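PDB 2B6C: 6-O-methylguanine DNA methyltransferase from Enterococcus faecalis, which probably recognises alkylated DNA as a member of the AlkD-like family of DNA alkylation repair proteins, although its activity remains to be defined. Local coordinates for residues V74-A79 / V107-K112; L131-E136 / I164-T169; T155-L160 / K188-W193; I175-G180 / Q208-K213. All coordinates share one frame; numbering follows the deposited sequence. Where two conformers were deposited one is given.

Contact 1 of 4, residues V74-A79 / V107-K112; sequences VAIDLA and VDAWRK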
loop_
_atom_site.group_PDB
_atom_site.type_symbol
_atom_site.label_atom_id
_atom_site.label_comp_id
_atom_site.label_asym_id
_atom_site.label_seq_id
_atom_site.Cartn_x
_atom_site.Cartn_y
_atom_site.Cartn_z
ATOM N N VAL B 74 -4.663 12.404 -13.494
ATOM C CA VAL B 74 -4.322 11.014 -13.748
ATOM C C VAL B 74 -2.831 10.753 -13.590
ATOM O O VAL B 74 -2.448 9.838 -12.860
ATOM C CB VAL B 74 -4.847 10.467 -15.120
ATOM C CG1 VAL B 74 -4.279 9.048 -15.381
ATOM C CG2 VAL B 74 -6.357 10.468 -15.129
ATOM N N ALA B 75 -1.988 11.563 -14.229
ATOM C CA ALA B 75 -0.539 11.460 -14.041
ATOM C C ALA B 75 -0.087 11.458 -12.562
ATOM O O ALA B 75 0.731 10.623 -12.149
ATOM C CB ALA B 75 0.205 12.557 -14.818
ATOM N N ILE B 76 -0.599 12.400 -11.784
ATOM C CA ILE B 76 -0.182 12.531 -10.372
ATOM C C ILE B 76 -0.712 11.348 -9.545
ATOM O O ILE B 76 -0.025 10.864 -8.631
ATOM C CB ILE B 76 -0.590 13.903 -9.756
ATOM C CG1 ILE B 76 0.005 15.026 -10.619
ATOM C CG2 ILE B 76 -0.064 13.993 -8.300
ATOM C CD1 ILE B 76 -0.475 16.488 -10.338
ATOM N N ASP B 77 -1.909 10.853 -9.892
ATOM C CA ASP B 77 -2.448 9.632 -9.255
ATOM C C ASP B 77 -1.554 8.422 -9.555
ATOM O O ASP B 77 -1.359 7.583 -8.703
ATOM C CB ASP B 77 -3.899 9.326 -9.701
ATOM C CG ASP B 77 -4.938 10.126 -8.937
ATOM O OD1 ASP B 77 -4.612 10.753 -7.886
ATOM O OD2 ASP B 77 -6.102 10.138 -9.400
ATOM N N LEU B 78 -1.013 8.341 -10.767
ATOM C CA LEU B 78 -0.080 7.258 -11.092
ATOM C C LEU B 78 1.162 7.273 -10.193
ATOM O O LEU B 78 1.633 6.218 -9.725
ATOM C CB LEU B 78 0.355 7.293 -12.567
ATOM C CG LEU B 78 -0.725 6.847 -13.553
ATOM C CD1 LEU B 78 -0.334 7.249 -14.976
ATOM C CD2 LEU B 78 -0.912 5.332 -13.489
ATOM N N ALA B 79 1.669 8.472 -9.955
ATOM C CA ALA B 79 2.803 8.681 -9.097
ATOM C C ALA B 79 2.424 8.398 -7.648
ATOM O O ALA B 79 3.118 7.665 -6.942
ATOM C CB ALA B 79 3.345 10.127 -9.272
ATOM N N VAL B 107 -0.280 21.568 -8.093
ATOM C CA VAL B 107 0.816 21.745 -7.142
ATOM C C VAL B 107 0.490 21.100 -5.774
ATOM O O VAL B 107 1.372 20.458 -5.163
ATOM C CB VAL B 107 1.193 23.263 -6.987
ATOM C CG1 VAL B 107 2.208 23.481 -5.854
ATOM C CG2 VAL B 107 1.753 23.798 -8.313
ATOM N N ASP B 108 -0.743 21.272 -5.301
ATOM C CA ASP B 108 -1.184 20.652 -4.058
ATOM C C ASP B 108 -1.274 19.142 -4.230
ATOM O O ASP B 108 -0.976 18.410 -3.303
ATOM C CB ASP B 108 -2.539 21.219 -3.572
ATOM C CG ASP B 108 -2.449 22.672 -3.108
ATOM O OD1 ASP B 108 -1.328 23.207 -2.928
ATOM O OD2 ASP B 108 -3.527 23.305 -2.899
ATOM N N ALA B 109 -1.710 18.666 -5.401
ATOM C CA ALA B 109 -1.612 17.204 -5.691
ATOM C C ALA B 109 -0.153 16.718 -5.692
ATOM O O ALA B 109 0.144 15.682 -5.096
ATOM C CB ALA B 109 -2.323 16.827 -6.993
ATOM N N TRP B 110 0.767 17.444 -6.351
ATOM C CA TRP B 110 2.209 17.101 -6.250
ATOM C C TRP B 110 2.732 17.141 -4.805
ATOM O O TRP B 110 3.522 16.283 -4.409
ATOM C CB TRP B 110 3.117 18.004 -7.106
ATOM C CG TRP B 110 3.087 17.667 -8.567
ATOM C CD1 TRP B 110 2.702 18.494 -9.606
ATOM C CD2 TRP B 110 3.465 16.418 -9.165
ATOM N NE1 TRP B 110 2.813 17.826 -10.804
ATOM C CE2 TRP B 110 3.289 16.559 -10.568
ATOM C CE3 TRP B 110 3.961 15.196 -8.650
ATOM C CZ2 TRP B 110 3.543 15.511 -11.471
ATOM C CZ3 TRP B 110 4.243 14.153 -9.555
ATOM C CH2 TRP B 110 4.027 14.322 -10.957
ATOM N N ARG B 111 2.287 18.134 -4.034
ATOM C CA ARG B 111 2.723 18.281 -2.658
ATOM C C ARG B 111 2.357 17.026 -1.847
ATOM O O ARG B 111 3.182 16.518 -1.052
ATOM C CB ARG B 111 2.137 19.549 -2.009
ATOM C CG ARG B 111 2.466 19.654 -0.479
ATOM C CD ARG B 111 1.322 19.060 0.359
ATOM N NE ARG B 111 0.132 19.897 0.208
ATOM C CZ ARG B 111 -1.095 19.524 0.544
ATOM N NH1 ARG B 111 -1.292 18.323 1.059
ATOM N NH2 ARG B 111 -2.115 20.359 0.379
ATOM N N LYS B 112 1.138 16.543 -2.065
ATOM C CA LYS B 112 0.670 15.277 -1.492
ATOM C C LYS B 112 1.547 14.101 -1.865
ATOM O O LYS B 112 1.838 13.293 -1.017
ATOM C CB LYS B 112 -0.788 14.984 -1.862
ATOM C CG LYS B 112 -1.731 15.831 -1.093
ATOM C CD LYS B 112 -3.185 15.747 -1.619
ATOM C CE LYS B 112 -3.913 17.090 -1.460
ATOM N NZ LYS B 112 -5.408 16.947 -1.409
#
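Ile76 and Trp110 carry most of this buried contact, with Ala109 filling in beside them. The delta end of Ile76 lies over the pyrrole part of the indole: Ile76 CD1 sits 3.7 Å from the centroid of the Trp110 five-membered ring and only 15° off its normal, a well-centred CH-pi contact. One bond further back, Ile76 CG1 stands over the same face but toward the rim, 3.6 Å from Trp110 CE2, so the long branch of the isoleucine runs across the junction of the two rings. That branch is directed by chi1 of -56°, which turns CG1 anti to the carbonyl carbon and sends the shorter CG2 against the backbone of the other helix, 3.6 Å from Ala109 O. The methyl of Ala109 closes the group, its CB 3.8 Å from Ile76 CD1. The two segments belong to helices 69-81 and 104-120, which run in nearly the same direction here, 7° apart with axes 9.8 Å from each other, a side-by-side parallel arrangement consistent with the HEAT-like helical repeats of AlkD relatives. One turn along from Ile76, Ala79 CB reaches Trp110 CZ3 at 4.1 Å, touching the six-membered ring obliquely. The indole is held by more than this face: Trp110 NE1 donates to Tyr64 OH from helix 53-65, which satisfies its buried N-H, and the ring of Tyr97 meets the indole with the two planes nearly parallel.

Contact 2 of 4, residues L131-E136 / I164-T169; sequences LFYGAE and IIYDRT. With SO4 (sulfate ion), chain I.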
loop_
_atom_site.group_PDB
_atom_site.type_symbol
_atom_site.label_atom_id
_atom_site.label_comp_id
_atom_site.label_asym_id
_atom_site.label_seq_id
_atom_site.Cartn_x
_atom_site.Cartn_y
_atom_site.Cartn_z
ATOM N N LEU B 131 15.045 20.550 -1.702
ATOM C CA LEU B 131 14.741 20.634 -3.137
ATOM C C LEU B 131 13.889 21.866 -3.431
ATOM O O LEU B 131 14.070 22.551 -4.438
ATOM C CB LEU B 131 13.922 19.415 -3.609
ATOM C CG LEU B 131 14.545 18.052 -3.832
ATOM C CD1 LEU B 131 13.444 17.073 -4.318
ATOM C CD2 LEU B 131 15.733 18.157 -4.814
ATOM N N PHE B 132 12.935 22.121 -2.553
ATOM C CA PHE B 132 11.917 23.136 -2.783
ATOM C C PHE B 132 12.202 24.441 -2.022
ATOM O O PHE B 132 11.727 25.499 -2.419
ATOM C CB PHE B 132 10.539 22.555 -2.392
ATOM C CG PHE B 132 10.114 21.395 -3.248
ATOM C CD1 PHE B 132 9.570 21.608 -4.522
ATOM C CD2 PHE B 132 10.273 20.079 -2.788
ATOM C CE1 PHE B 132 9.182 20.509 -5.355
ATOM C CE2 PHE B 132 9.882 18.979 -3.587
ATOM C CZ PHE B 132 9.334 19.188 -4.869
ATOM N N TYR B 133 12.925 24.353 -0.904
ATOM C CA TYR B 133 13.205 25.537 -0.086
ATOM C C TYR B 133 13.952 26.633 -0.888
ATOM O O TYR B 133 14.968 26.342 -1.513
ATOM C CB TYR B 133 14.038 25.158 1.175
ATOM C CG TYR B 133 14.547 26.375 1.885
ATOM C CD1 TYR B 133 13.677 27.158 2.649
ATOM C CD2 TYR B 133 15.889 26.799 1.750
ATOM C CE1 TYR B 133 14.108 28.306 3.272
ATOM C CE2 TYR B 133 16.335 27.960 2.397
ATOM C CZ TYR B 133 15.419 28.717 3.143
ATOM O OH TYR B 133 15.800 29.882 3.798
ATOM N N GLY B 134 13.477 27.883 -0.828
ATOM C CA GLY B 134 14.109 28.998 -1.554
ATOM C C GLY B 134 14.112 28.920 -3.089
ATOM O O GLY B 134 14.865 29.630 -3.753
ATOM N N ALA B 135 13.294 28.046 -3.664
ATOM C CA ALA B 135 13.161 27.978 -5.133
ATOM C C ALA B 135 12.746 29.348 -5.694
ATOM O O ALA B 135 12.083 30.120 -5.000
ATOM C CB ALA B 135 12.147 26.930 -5.492
ATOM N N GLU B 136 13.155 29.664 -6.926
ATOM C CA GLU B 136 12.661 30.860 -7.609
ATOM C C GLU B 136 11.150 30.820 -7.890
ATOM O O GLU B 136 10.486 31.840 -7.828
ATOM C CB GLU B 136 13.372 31.077 -8.953
ATOM C CG GLU B 136 14.856 31.043 -8.884
ATOM C CD GLU B 136 15.507 32.048 -9.831
ATOM O OE1 GLU B 136 15.649 33.242 -9.427
ATOM O OE2 GLU B 136 15.878 31.640 -10.972
ATOM N N ILE B 164 8.780 29.557 6.566
ATOM C CA ILE B 164 7.840 30.651 6.829
ATOM C C ILE B 164 8.601 31.973 6.885
ATOM O O ILE B 164 8.147 32.980 6.308
ATOM C CB ILE B 164 7.018 30.435 8.119
ATOM C CG1 ILE B 164 6.097 29.231 7.963
ATOM C CG2 ILE B 164 6.216 31.719 8.497
ATOM C CD1 ILE B 164 5.535 28.691 9.251
ATOM N N ILE B 165 9.758 31.956 7.558
ATOM C CA ILE B 165 10.636 33.125 7.648
ATOM C C ILE B 165 10.972 33.644 6.236
ATOM O O ILE B 165 10.871 34.853 5.958
ATOM C CB ILE B 165 11.932 32.827 8.482
ATOM C CG1 ILE B 165 11.655 32.901 9.999
ATOM C CG2 ILE B 165 13.043 33.806 8.128
ATOM C CD1 ILE B 165 12.711 32.204 10.888
ATOM N N TYR B 166 11.316 32.724 5.337
ATOM C CA TYR B 166 11.707 33.063 3.980
ATOM C C TYR B 166 10.625 33.816 3.205
ATOM O O TYR B 166 10.933 34.752 2.473
ATOM C CB TYR B 166 12.093 31.796 3.220
ATOM C CG TYR B 166 12.705 32.067 1.860
ATOM C CD1 TYR B 166 14.099 32.236 1.710
ATOM C CD2 TYR B 166 11.899 32.173 0.725
ATOM C CE1 TYR B 166 14.656 32.504 0.454
ATOM C CE2 TYR B 166 12.442 32.428 -0.519
ATOM C CZ TYR B 166 13.810 32.599 -0.657
ATOM O OH TYR B 166 14.322 32.835 -1.918
ATOM N N ASP B 167 9.373 33.382 3.336
ATOM C CA ASP B 167 8.286 33.959 2.566
ATOM C C ASP B 167 7.404 34.837 3.417
ATOM O O ASP B 167 6.293 35.155 3.011
ATOM C CB ASP B 167 7.417 32.841 1.951
ATOM C CG ASP B 167 7.875 32.452 0.570
ATOM O OD1 ASP B 167 8.177 31.266 0.350
ATOM O OD2 ASP B 167 8.004 33.361 -0.273
ATOM N N ARG B 168 7.848 35.171 4.619
ATOM C CA ARG B 168 7.011 35.953 5.546
ATOM C C ARG B 168 6.309 37.186 4.896
ATOM O O ARG B 168 5.103 37.400 5.105
ATOM C CB ARG B 168 7.803 36.357 6.806
ATOM C CG ARG B 168 6.973 37.144 7.850
ATOM C CD ARG B 168 7.833 37.601 9.040
ATOM N NE ARG B 168 8.798 38.651 8.669
ATOM C CZ ARG B 168 8.501 39.949 8.555
ATOM N NH1 ARG B 168 7.254 40.389 8.757
ATOM N NH2 ARG B 168 9.452 40.812 8.209
ATOM N N THR B 169 7.067 37.954 4.104
ATOM C CA THR B 169 6.606 39.214 3.509
ATOM C C THR B 169 6.254 39.086 2.027
ATOM O O THR B 169 5.988 40.095 1.356
ATOM C CB THR B 169 7.703 40.314 3.629
ATOM O OG1 THR B 169 8.827 39.950 2.813
ATOM C CG2 THR B 169 8.153 40.457 5.066
HETATM S S SO4 I . 13.407 26.623 -9.005
HETATM O O1 SO4 I . 13.649 26.287 -10.408
HETATM O O2 SO4 I . 14.490 27.475 -8.468
HETATM O O3 SO4 I . 13.448 25.377 -8.218
HETATM O O4 SO4 I . 12.098 27.298 -8.889
HETATM O O HOH W 1 13.182 32.703 -4.144
#
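Tyr166 lies with its ring against Gly134 and Tyr133, the two central residues of a type II beta turn spanning Phe132 to Ala135. The turn follows helix 125-132 and meets the last turn of helix 157-166, at the surface of the α-helical fold. Chi1 of -172° places CG of Tyr166 anti to the backbone N and aims the ring at the turn. Starting at the root, Tyr166 CB is 4.0 Å from Tyr133 CE1. The next contact is made by Tyr166 CD1, which approaches Tyr133 OH to 3.6 Å; the two ring planes cross obliquely, at 66°. Farther out, the alpha carbon of Gly134 lies over the face of the Tyr166 ring in a CH-pi contact, 4.1 Å from the centroid and offset toward the hydroxyl-bearing rim, so that CZ is the ring atom nearest to it. Gly134 has the positive phi of the third position of a type II turn, which favours glycine. At the tip, Tyr166 OH is joined to Ala135 O through one water, which lies in the ring plane and donates to that carbonyl at 2.9 Å from Ala135 O. Ala135 O also accepts from Arg141, which forms a salt bridge with Asp167 as well; Asp167 OD1 lies at the edge of the Tyr166 ring. Beyond the turn, a sulfate ion, probably from the crystallisation liquor, is bound by Asn137, Lys95 and Asn140 together with Glu136, whose N donates to sulfate O2 over 3.0 Å with an N-H...O angle of 158°.

Contact 3 of 4, residues T155-L160 / K188-W193; sequences TNQDLL and KTNPQW. With SO4 (sulfate ion), chain J.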
loop_
_atom_site.group_PDB
_atom_site.type_symbol
_atom_site.label_atom_id
_atom_site.label_comp_id
_atom_site.label_asym_id
_atom_site.label_seq_id
_atom_site.Cartn_x
_atom_site.Cartn_y
_atom_site.Cartn_z
ATOM N N THR B 155 6.625 16.263 12.164
ATOM C CA THR B 155 7.000 17.560 11.579
ATOM C C THR B 155 8.355 18.041 12.104
ATOM O O THR B 155 8.638 17.949 13.314
ATOM C CB THR B 155 5.908 18.633 11.909
ATOM O OG1 THR B 155 4.702 18.261 11.258
ATOM C CG2 THR B 155 6.276 20.008 11.390
ATOM N N ASN B 156 9.177 18.557 11.189
ATOM C CA ASN B 156 10.442 19.167 11.522
ATOM C C ASN B 156 10.201 20.662 11.655
ATOM O O ASN B 156 9.950 21.356 10.666
ATOM C CB ASN B 156 11.480 18.874 10.425
ATOM C CG ASN B 156 12.852 19.470 10.722
ATOM O OD1 ASN B 156 12.985 20.656 11.054
ATOM N ND2 ASN B 156 13.894 18.651 10.544
ATOM N N GLN B 157 10.303 21.140 12.902
ATOM C CA GLN B 157 9.918 22.487 13.301
ATOM C C GLN B 157 10.797 23.530 12.687
ATOM O O GLN B 157 10.318 24.567 12.242
ATOM C CB GLN B 157 9.984 22.634 14.840
ATOM C CG GLN B 157 8.827 21.959 15.543
ATOM C CD GLN B 157 8.998 21.876 17.056
ATOM O OE1 GLN B 157 8.075 21.468 17.768
ATOM N NE2 GLN B 157 10.154 22.298 17.557
ATOM N N ASP B 158 12.095 23.249 12.693
ATOM C CA ASP B 158 13.104 24.171 12.202
ATOM C C ASP B 158 12.948 24.452 10.720
ATOM O O ASP B 158 13.137 25.562 10.275
ATOM C CB ASP B 158 14.489 23.586 12.485
ATOM C CG ASP B 158 14.769 23.474 13.967
ATOM O OD1 ASP B 158 14.395 24.413 14.715
ATOM O OD2 ASP B 158 15.372 22.460 14.374
ATOM N N LEU B 159 12.622 23.409 9.964
ATOM C CA LEU B 159 12.455 23.560 8.525
ATOM C C LEU B 159 11.177 24.332 8.224
ATOM O O LEU B 159 11.178 25.232 7.387
ATOM C CB LEU B 159 12.510 22.204 7.808
ATOM C CG LEU B 159 13.846 21.444 7.930
ATOM C CD1 LEU B 159 13.812 20.161 7.091
ATOM C CD2 LEU B 159 15.041 22.292 7.534
ATOM N N LEU B 160 10.105 24.005 8.949
ATOM C CA LEU B 160 8.846 24.715 8.828
ATOM C C LEU B 160 9.068 26.197 9.103
ATOM O O LEU B 160 8.704 27.055 8.289
ATOM C CB LEU B 160 7.776 24.132 9.775
ATOM C CG LEU B 160 6.411 24.872 9.799
ATOM C CD1 LEU B 160 5.754 25.010 8.394
ATOM C CD2 LEU B 160 5.475 24.219 10.796
ATOM N N LYS B 188 -2.674 21.635 15.281
ATOM C CA LYS B 188 -3.475 20.487 15.769
ATOM C C LYS B 188 -2.626 19.527 16.592
ATOM O O LYS B 188 -3.146 18.694 17.321
ATOM C CB LYS B 188 -4.129 19.740 14.601
ATOM C CG LYS B 188 -5.088 20.630 13.771
ATOM C CD LYS B 188 -5.611 19.857 12.551
ATOM C CE LYS B 188 -6.342 20.789 11.599
ATOM N NZ LYS B 188 -6.921 20.067 10.422
ATOM N N THR B 189 -1.317 19.674 16.441
ATOM C CA THR B 189 -0.298 18.828 17.040
ATOM C C THR B 189 0.417 19.606 18.134
ATOM O O THR B 189 0.605 19.089 19.244
ATOM C CB THR B 189 0.739 18.394 15.945
ATOM O OG1 THR B 189 0.107 17.485 15.071
ATOM C CG2 THR B 189 1.973 17.727 16.531
ATOM N N ASN B 190 0.845 20.825 17.804
ATOM C CA ASN B 190 1.635 21.640 18.732
ATOM C C ASN B 190 1.149 23.075 18.792
ATOM O O ASN B 190 1.771 23.966 18.180
ATOM C CB ASN B 190 3.124 21.589 18.363
ATOM C CG ASN B 190 4.052 21.941 19.563
ATOM O OD1 ASN B 190 3.648 22.615 20.558
ATOM N ND2 ASN B 190 5.301 21.467 19.471
ATOM N N PRO B 191 0.005 23.312 19.477
ATOM C CA PRO B 191 -0.500 24.685 19.481
ATOM C C PRO B 191 0.438 25.664 20.180
ATOM O O PRO B 191 0.469 26.813 19.768
ATOM C CB PRO B 191 -1.858 24.590 20.186
ATOM C CG PRO B 191 -1.834 23.315 20.927
ATOM C CD PRO B 191 -0.876 22.396 20.234
ATOM N N GLN B 192 1.174 25.230 21.213
ATOM C CA GLN B 192 2.166 26.125 21.882
ATOM C C GLN B 192 3.236 26.634 20.880
ATOM O O GLN B 192 3.459 27.851 20.770
ATOM C CB GLN B 192 2.842 25.507 23.129
ATOM C CG GLN B 192 4.053 26.365 23.630
ATOM C CD GLN B 192 4.812 25.874 24.877
ATOM O OE1 GLN B 192 4.317 25.083 25.700
ATOM N NE2 GLN B 192 6.040 26.385 25.030
ATOM N N TRP B 193 3.908 25.706 20.188
ATOM C CA TRP B 193 4.890 26.083 19.173
ATOM C C TRP B 193 4.277 27.033 18.128
ATOM O O TRP B 193 4.891 28.042 17.782
ATOM C CB TRP B 193 5.519 24.828 18.500
ATOM C CG TRP B 193 6.655 25.143 17.572
ATOM C CD1 TRP B 193 7.975 25.123 17.880
ATOM C CD2 TRP B 193 6.570 25.536 16.190
ATOM N NE1 TRP B 193 8.727 25.478 16.787
ATOM C CE2 TRP B 193 7.892 25.733 15.732
ATOM C CE3 TRP B 193 5.508 25.748 15.301
ATOM C CZ2 TRP B 193 8.192 26.126 14.410
ATOM C CZ3 TRP B 193 5.806 26.129 13.976
ATOM C CH2 TRP B 193 7.143 26.305 13.547
HETATM S S SO4 J . -9.555 22.496 8.304
HETATM O O1 SO4 J . -10.939 22.059 8.330
HETATM O O2 SO4 J . -9.468 23.795 7.641
HETATM O O3 SO4 J . -8.795 21.520 7.529
HETATM O O4 SO4 J . -9.014 22.622 9.654
#
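Apolar and CH-pi packing against the indole of Trp193 dominates this contact. Gln157 lies along one face of the ring, the two side chains running past each other in opposite directions: Gln157 CG sits 3.9 Å from the centroid of the Trp193 five-membered ring, 17° off the normal. Because the chain stays extended beyond CG, the terminal amide continues over the pyrrole end, its plane only 21° from that of the ring, with Gln157 CD 3.5 Å from Trp193 CD1. At the other end of the indole, Leu160 CD2 touches Trp193 CZ3 at 3.7 Å, one helical turn on from Gln157. Each segment runs from a loop into the first turn of a helix, 157-166 and 191-200, within an all-helical fold consistent with the helical solenoid of AlkD relatives, and each helix has an asparagine at its N-cap. Polar contacts therefore cluster at these ends. Asn156 OD1 accepts from Leu159 N at 3.0 Å, and Asn190 OD1 accepts from Trp193 N at 3.1 Å in a nearly straight bond (171°); in both caps the donor stands above the amide plane. The second cap thus fixes the backbone of the very residue whose indole makes the contact. Gln157 OE1 accepts a hydrogen bond from Tyr186 OH of helix 173-186, and the Tyr186 ring also meets the indole of Trp193, at a steep angle.

Contact 4 of 4, residues I175-G180 / Q208-K213; sequences IQKAIG and QREGSK
The carboxylate of Glu210 is the flat group of this contact, and Lys177 meets it from above: NZ lies 48° out of the carboxylate plane and 2.7 Å from Glu210 OE1, a hydrogen-bonded salt bridge. The other oxygen, OE2, pairs with Arg184, so the acid is shared between two basic side chains, which would be expected to favour its charged form. Lys177 starts out pointing away from the partner helix and bends at chi2 (-74°) and chi4 to bring its ammonium group back across. Glu210 is bent as well: with CG anti to the backbone N, its CB and CG pack against the backbone of Gly180, CG 3.4 Å from Gly180 C and CB 3.7 Å from Gly180 CA, before chi2 of 87° turns the carboxylate toward the lysine. Two glycines face each other below it. Gly180 O is 3.4 Å from Gly211 CA, and the alpha carbons of Gly180 and Gly211 are just 4.4 Å apart, a close approach helped by Gly180 having no CB to run into Glu210 CB. Ser212 is the first residue to leave helical phi/psi, and its OG donates to Gln208 O at 2.8 Å. The contact thus joins the middle of helix 173-186 to the final turn of helix 205-211; Ala178 packs from the former on helix 138-146, while Gln208 and Ser212 touch Met198 of helix 191-200.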
loop_
_atom_site.group_PDB
_atom_site.type_symbol
_atom_site.label_atom_id
_atom_site.label_comp_id
_atom_site.label_asym_id
_atom_site.label_seq_id
_atom_site.Cartn_x
_atom_site.Cartn_y
_atom_site.Cartn_z
ATOM N N ILE B 175 1.187 31.963 -1.614
ATOM C CA ILE B 175 2.239 31.760 -0.635
ATOM C C ILE B 175 1.715 32.063 0.772
ATOM O O ILE B 175 1.910 31.263 1.696
ATOM C CB ILE B 175 3.522 32.555 -1.012
ATOM C CG1 ILE B 175 4.258 31.874 -2.170
ATOM C CG2 ILE B 175 4.397 32.755 0.205
ATOM C CD1 ILE B 175 4.940 30.527 -1.809
ATOM N N GLN B 176 0.988 33.166 0.940
ATOM C CA GLN B 176 0.514 33.510 2.281
ATOM C C GLN B 176 -0.507 32.461 2.777
ATOM O O GLN B 176 -0.503 32.086 3.954
ATOM C CB GLN B 176 -0.048 34.940 2.329
ATOM C CG GLN B 176 1.031 36.037 2.188
ATOM C CD GLN B 176 2.089 35.878 3.241
ATOM O OE1 GLN B 176 1.767 35.560 4.372
ATOM N NE2 GLN B 176 3.349 36.043 2.880
ATOM N N LYS B 177 -1.359 31.998 1.862
ATOM C CA LYS B 177 -2.285 30.911 2.097
ATOM C C LYS B 177 -1.559 29.654 2.557
ATOM O O LYS B 177 -2.009 28.993 3.485
ATOM C CB LYS B 177 -3.008 30.589 0.808
ATOM C CG LYS B 177 -4.511 30.589 0.937
ATOM C CD LYS B 177 -4.966 29.364 1.667
ATOM C CE LYS B 177 -6.413 29.130 1.414
ATOM N NZ LYS B 177 -7.175 29.100 2.715
ATOM N N ALA B 178 -0.435 29.337 1.911
ATOM C CA ALA B 178 0.388 28.180 2.251
ATOM C C ALA B 178 1.020 28.321 3.642
ATOM O O ALA B 178 1.104 27.347 4.396
ATOM C CB ALA B 178 1.458 27.952 1.191
ATOM N N ILE B 179 1.421 29.536 3.998
ATOM C CA ILE B 179 1.924 29.796 5.355
ATOM C C ILE B 179 0.824 29.558 6.398
ATOM O O ILE B 179 1.068 28.878 7.396
ATOM C CB ILE B 179 2.508 31.224 5.533
ATOM C CG1 ILE B 179 3.751 31.402 4.669
ATOM C CG2 ILE B 179 2.827 31.547 7.043
ATOM C CD1 ILE B 179 4.213 32.861 4.640
ATOM N N GLY B 180 -0.369 30.092 6.154
ATOM C CA GLY B 180 -1.479 29.932 7.083
ATOM C C GLY B 180 -1.913 28.481 7.273
ATOM O O GLY B 180 -2.154 28.047 8.393
ATOM N N GLN B 208 -2.108 34.981 9.404
ATOM C CA GLN B 208 -2.445 35.067 10.822
ATOM C C GLN B 208 -3.872 34.565 11.072
ATOM O O GLN B 208 -4.100 33.800 11.999
ATOM C CB GLN B 208 -2.275 36.518 11.301
ATOM C CG GLN B 208 -2.676 36.809 12.776
ATOM C CD GLN B 208 -1.593 36.374 13.763
ATOM O OE1 GLN B 208 -0.422 36.216 13.391
ATOM N NE2 GLN B 208 -1.980 36.165 15.021
ATOM N N ARG B 209 -4.833 35.001 10.256
ATOM C CA ARG B 209 -6.203 34.497 10.359
ATOM C C ARG B 209 -6.247 32.975 10.171
ATOM O O ARG B 209 -6.751 32.254 11.023
ATOM C CB ARG B 209 -7.146 35.233 9.385
ATOM C CG ARG B 209 -8.618 34.805 9.484
ATOM C CD ARG B 209 -9.391 35.498 10.607
ATOM N NE ARG B 209 -10.735 34.940 10.630
ATOM C CZ ARG B 209 -11.766 35.394 9.920
ATOM N NH1 ARG B 209 -12.948 34.779 10.019
ATOM N NH2 ARG B 209 -11.645 36.473 9.149
ATOM N N GLU B 210 -5.663 32.498 9.079
ATOM C CA GLU B 210 -5.635 31.068 8.755
ATOM C C GLU B 210 -4.936 30.212 9.833
ATOM O O GLU B 210 -5.506 29.243 10.306
ATOM C CB GLU B 210 -4.997 30.872 7.389
ATOM C CG GLU B 210 -5.099 29.466 6.823
ATOM C CD GLU B 210 -6.371 29.265 6.059
ATOM O OE1 GLU B 210 -6.702 30.136 5.210
ATOM O OE2 GLU B 210 -7.039 28.235 6.320
ATOM N N GLY B 211 -3.731 30.589 10.246
ATOM C CA GLY B 211 -2.971 29.780 11.198
ATOM C C GLY B 211 -3.446 29.797 12.637
ATOM O O GLY B 211 -3.049 28.947 13.429
ATOM N N SER B 212 -4.287 30.762 13.004
ATOM C CA SER B 212 -4.699 30.847 14.397
ATOM C C SER B 212 -6.104 30.274 14.659
ATOM O O SER B 212 -6.624 30.389 15.771
ATOM C CB SER B 212 -4.553 32.277 14.921
ATOM O OG SER B 212 -5.533 33.098 14.354
ATOM N N LYS B 213 -6.702 29.633 13.653
ATOM C CA LYS B 213 -8.040 29.054 13.806
ATOM C C LYS B 213 -8.223 28.214 15.079
ATOM O O LYS B 213 -9.229 28.382 15.793
ATOM C CB LYS B 213 -8.472 28.225 12.590
ATOM C CG LYS B 213 -9.841 27.608 12.861
ATOM C CD LYS B 213 -10.569 27.151 11.629
ATOM C CE LYS B 213 -12.086 27.081 11.880
ATOM N NZ LYS B 213 -12.736 26.138 10.911
#

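The four contacts follow the α-helical chain, which contains no strand. Contact 1, joining helices 69-81 and 104-120, precedes the others and stands apart, its centre about 21 to 25 Å from theirs. Contacts 2 and 3 use opposite ends of helix 157-166, with about 17 Å between centres. Contact 4 lies about 14 Å from contact 3 and about 15 Å from contact 2, again between centres; Gln176 NE2 makes weak hydrogen bonds to the carbonyls of Asp167 and Arg168 in contact 2. Contact 3 alternates along the sequence with both 2 and 4, linking helices from 125-132 to 205-211, an arrangement consistent with the superhelical scaffold that AlkD relatives use to hold DNA.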